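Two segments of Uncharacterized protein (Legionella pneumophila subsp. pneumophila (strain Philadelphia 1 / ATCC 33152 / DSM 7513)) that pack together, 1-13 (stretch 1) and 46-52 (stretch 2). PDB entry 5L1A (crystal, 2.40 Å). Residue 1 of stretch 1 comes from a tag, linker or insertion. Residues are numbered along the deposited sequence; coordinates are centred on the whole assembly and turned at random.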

# COMPACT_ATOMS: atom_id res chain seq x y z
N ALA A 1 -2.22 5.42 17.36
CA ALA A 1 -1.85 5.99 16.07
C ALA A 1 -1.12 7.32 16.26
O ALA A 1 -1.11 7.88 17.35
CB ALA A 1 -3.07 6.18 15.20
N MET A 2 -0.50 7.81 15.18
CA MET A 2 0.23 9.07 15.24
C MET A 2 -0.70 10.28 15.12
O MET A 2 -0.53 11.25 15.86
CB MET A 2 1.32 9.11 14.16
CG MET A 2 2.27 10.29 14.30
SD MET A 2 3.69 10.15 13.20
CE MET A 2 4.63 11.59 13.68
N PRO A 3 -1.68 10.28 14.21
CA PRO A 3 -2.69 11.35 14.24
C PRO A 3 -3.48 11.30 15.54
O PRO A 3 -3.65 10.24 16.14
CB PRO A 3 -3.58 11.05 13.03
CG PRO A 3 -2.73 10.26 12.13
CD PRO A 3 -1.87 9.42 13.02
N SER A 4 -3.96 12.47 15.97
CA SER A 4 -4.56 12.61 17.29
C SER A 4 -6.08 12.71 17.27
O SER A 4 -6.68 12.91 18.32
CB SER A 4 -3.98 13.83 18.00
OG SER A 4 -4.24 15.01 17.26
N TYR A 5 -6.71 12.57 16.11
CA TYR A 5 -8.17 12.62 16.10
C TYR A 5 -8.74 11.31 16.63
O TYR A 5 -8.08 10.27 16.65
CB TYR A 5 -8.71 12.93 14.70
CG TYR A 5 -8.18 12.05 13.59
CD1 TYR A 5 -8.68 10.78 13.37
CD2 TYR A 5 -7.19 12.51 12.73
CE1 TYR A 5 -8.21 9.98 12.36
CE2 TYR A 5 -6.71 11.73 11.70
CZ TYR A 5 -7.23 10.46 11.52
OH TYR A 5 -6.75 9.67 10.50
N ASN A 6 -10.00 11.38 17.08
CA ASN A 6 -10.66 10.22 17.67
C ASN A 6 -10.65 9.04 16.71
O ASN A 6 -10.84 9.21 15.50
CB ASN A 6 -12.10 10.57 18.05
CG ASN A 6 -12.20 11.26 19.39
OD1 ASN A 6 -11.22 11.80 19.90
ND2 ASN A 6 -13.39 11.23 19.98
N ASN A 7 -10.43 7.85 17.26
CA ASN A 7 -10.53 6.57 16.57
C ASN A 7 -9.42 6.34 15.55
O ASN A 7 -9.49 5.38 14.78
CB ASN A 7 -11.89 6.40 15.90
CG ASN A 7 -13.03 6.60 16.88
OD1 ASN A 7 -12.98 6.12 18.02
ND2 ASN A 7 -14.07 7.31 16.45
N ALA A 8 -8.40 7.19 15.52
CA ALA A 8 -7.25 6.92 14.67
C ALA A 8 -6.56 5.62 15.06
O ALA A 8 -6.02 4.92 14.19
CB ALA A 8 -6.26 8.09 14.73
N ARG A 9 -6.58 5.27 16.35
CA ARG A 9 -5.96 4.03 16.80
C ARG A 9 -6.62 2.81 16.16
O ARG A 9 -5.93 1.85 15.78
CB ARG A 9 -6.02 3.93 18.32
CG ARG A 9 -5.24 5.02 19.03
CD ARG A 9 -5.25 4.83 20.54
NE ARG A 9 -4.26 5.68 21.18
CZ ARG A 9 -2.98 5.35 21.32
NH1 ARG A 9 -2.14 6.19 21.91
NH2 ARG A 9 -2.54 4.18 20.88
N LEU A 10 -7.94 2.83 16.02
CA LEU A 10 -8.63 1.73 15.36
C LEU A 10 -8.21 1.63 13.90
O LEU A 10 -8.04 0.53 13.36
CB LEU A 10 -10.14 1.90 15.48
CG LEU A 10 -10.62 1.95 16.93
CD1 LEU A 10 -12.11 2.26 17.00
CD2 LEU A 10 -10.31 0.64 17.63
N LEU A 11 -8.05 2.78 13.23
CA LEU A 11 -7.55 2.77 11.86
C LEU A 11 -6.10 2.31 11.79
O LEU A 11 -5.69 1.70 10.80
CB LEU A 11 -7.70 4.16 11.25
CG LEU A 11 -9.01 4.49 10.52
CD1 LEU A 11 -10.23 4.01 11.29
CD2 LEU A 11 -9.09 5.98 10.26
N GLU A 12 -5.32 2.59 12.83
CA GLU A 12 -3.93 2.15 12.86
C GLU A 12 -3.82 0.63 12.89
O GLU A 12 -2.91 0.07 12.27
CB GLU A 12 -3.22 2.76 14.07
CG GLU A 12 -1.76 2.36 14.22
CD GLU A 12 -0.88 2.91 13.12
OE1 GLU A 12 -1.19 4.01 12.61
OE2 GLU A 12 0.12 2.25 12.76
N LYS A 13 -4.73 -0.04 13.59
CA LYS A 13 -4.70 -1.50 13.64
C LYS A 13 -4.85 -2.11 12.25
O LYS A 13 -4.32 -3.20 12.00
CB LYS A 13 -5.79 -2.02 14.58
CG LYS A 13 -5.59 -1.64 16.04
CD LYS A 13 -6.67 -2.25 16.93
CE LYS A 13 -6.36 -2.04 18.41
NZ LYS A 13 -6.39 -0.61 18.81
N TYR A 46 2.47 4.46 2.40
CA TYR A 46 1.12 4.41 2.94
C TYR A 46 1.08 4.81 4.41
O TYR A 46 0.16 5.52 4.84
CB TYR A 46 0.52 3.01 2.76
CG TYR A 46 0.19 2.70 1.32
CD1 TYR A 46 -0.92 3.26 0.71
CD2 TYR A 46 1.00 1.86 0.57
CE1 TYR A 46 -1.23 2.98 -0.61
CE2 TYR A 46 0.70 1.57 -0.75
CZ TYR A 46 -0.41 2.13 -1.33
OH TYR A 46 -0.71 1.85 -2.65
N ASN A 47 2.07 4.38 5.19
CA ASN A 47 2.12 4.78 6.60
C ASN A 47 2.31 6.28 6.75
O ASN A 47 1.64 6.91 7.56
CB ASN A 47 3.23 4.01 7.31
CG ASN A 47 2.79 2.62 7.76
OD1 ASN A 47 2.23 2.46 8.84
ND2 ASN A 47 3.03 1.62 6.92
N SER A 48 3.22 6.88 5.96
CA SER A 48 3.41 8.33 6.04
C SER A 48 2.17 9.08 5.58
O SER A 48 1.86 10.15 6.12
CB SER A 48 4.61 8.77 5.20
OG SER A 48 5.80 8.16 5.64
N ALA A 49 1.45 8.54 4.59
CA ALA A 49 0.24 9.22 4.12
C ALA A 49 -0.85 9.20 5.17
O ALA A 49 -1.61 10.17 5.30
CB ALA A 49 -0.25 8.58 2.82
N PHE A 50 -0.94 8.12 5.95
CA PHE A 50 -1.95 8.07 7.01
C PHE A 50 -1.59 9.01 8.16
O PHE A 50 -2.47 9.66 8.72
CB PHE A 50 -2.10 6.64 7.53
CG PHE A 50 -2.99 6.52 8.74
CD1 PHE A 50 -4.36 6.43 8.60
CD2 PHE A 50 -2.45 6.51 10.02
CE1 PHE A 50 -5.18 6.33 9.71
CE2 PHE A 50 -3.26 6.41 11.13
CZ PHE A 50 -4.63 6.32 10.97
N ASN A 51 -0.31 9.08 8.52
CA ASN A 51 0.12 9.94 9.61
C ASN A 51 -0.06 11.42 9.29
O ASN A 51 -0.07 12.24 10.22
CB ASN A 51 1.58 9.68 9.96
CG ASN A 51 1.82 8.26 10.44
OD1 ASN A 51 0.92 7.61 10.98
ND2 ASN A 51 3.04 7.77 10.25
N LYS A 52 -0.17 11.78 8.02
CA LYS A 52 -0.42 13.17 7.65
C LYS A 52 -1.90 13.52 7.64
O LYS A 52 -2.23 14.71 7.55
CB LYS A 52 0.19 13.47 6.28
CG LYS A 52 1.71 13.46 6.25
CD LYS A 52 2.25 13.66 4.84
CE LYS A 52 1.81 12.54 3.91
NZ LYS A 52 2.45 12.62 2.57
O HOH W 1 0.76 5.82 12.62
O HOH W 2 2.60 3.87 10.98

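A single aromatic side chain can organise a small interface without any direct hydrogen bond, and the packing of residues 1-13 against the helix carrying Phe50 illustrates the principle. The CA-to-CB bond of Phe50, at chi1 t, points sideways relative to the first stretch, but its ring ends among that stretch's residues, and it is buried.

Ala1, a tag residue, adds little: its CB lies 4.1 Å from Phe50 CE2, at the ring edge. Met2 follows with an extended t, t, t side chain that stays exposed; its CB comes within 3.5 Å of Asn51 OD1. Pro3 sits where the backbones draw nearest, its CA 5.6 Å from that of Asn51. The compact ring suits this close approach, setting CG 3.5 Å from Phe50 O and CD 3.8 Å from Phe50 CE2.

The chain then turns away, and Ser4, Asn6 and Asn7 make no contact. Between them, Tyr5 reaches back, placing OH 3.8 Å from Phe50 CE1. A type II turn from Tyr5 to Ala8, with Ala8 N bonded to Tyr5 O at 3.3 Å, leads into the first helix, which runs nearly antiparallel to its partner (171°). The axes stay 11.9 Å apart, a gap that the Phe50 ring helps to fill. At Ala8 the ring tip meets the backbone: Ala8 O is 3.8 Å from Phe50 CZ, at the edge, with the methyl CB 4.5 Å from the same atom. Arg9 points away, and one turn on from Ala8, buried Leu11 supplies CB 3.7 Å from Phe50 CE1.

Glu12 brings the polar margin. Its OE1 lies 3.5 Å from Phe50 CE2, yet its links to the asparagines run through water. Water 1 lies 2.7 Å from Glu12 OE1 and a short 2.4 Å from Asn51 OD1; water 2 lies 2.6 Å from Asn47 OD1 and, in a weak contact, 3.5 Å from Glu12 OE2.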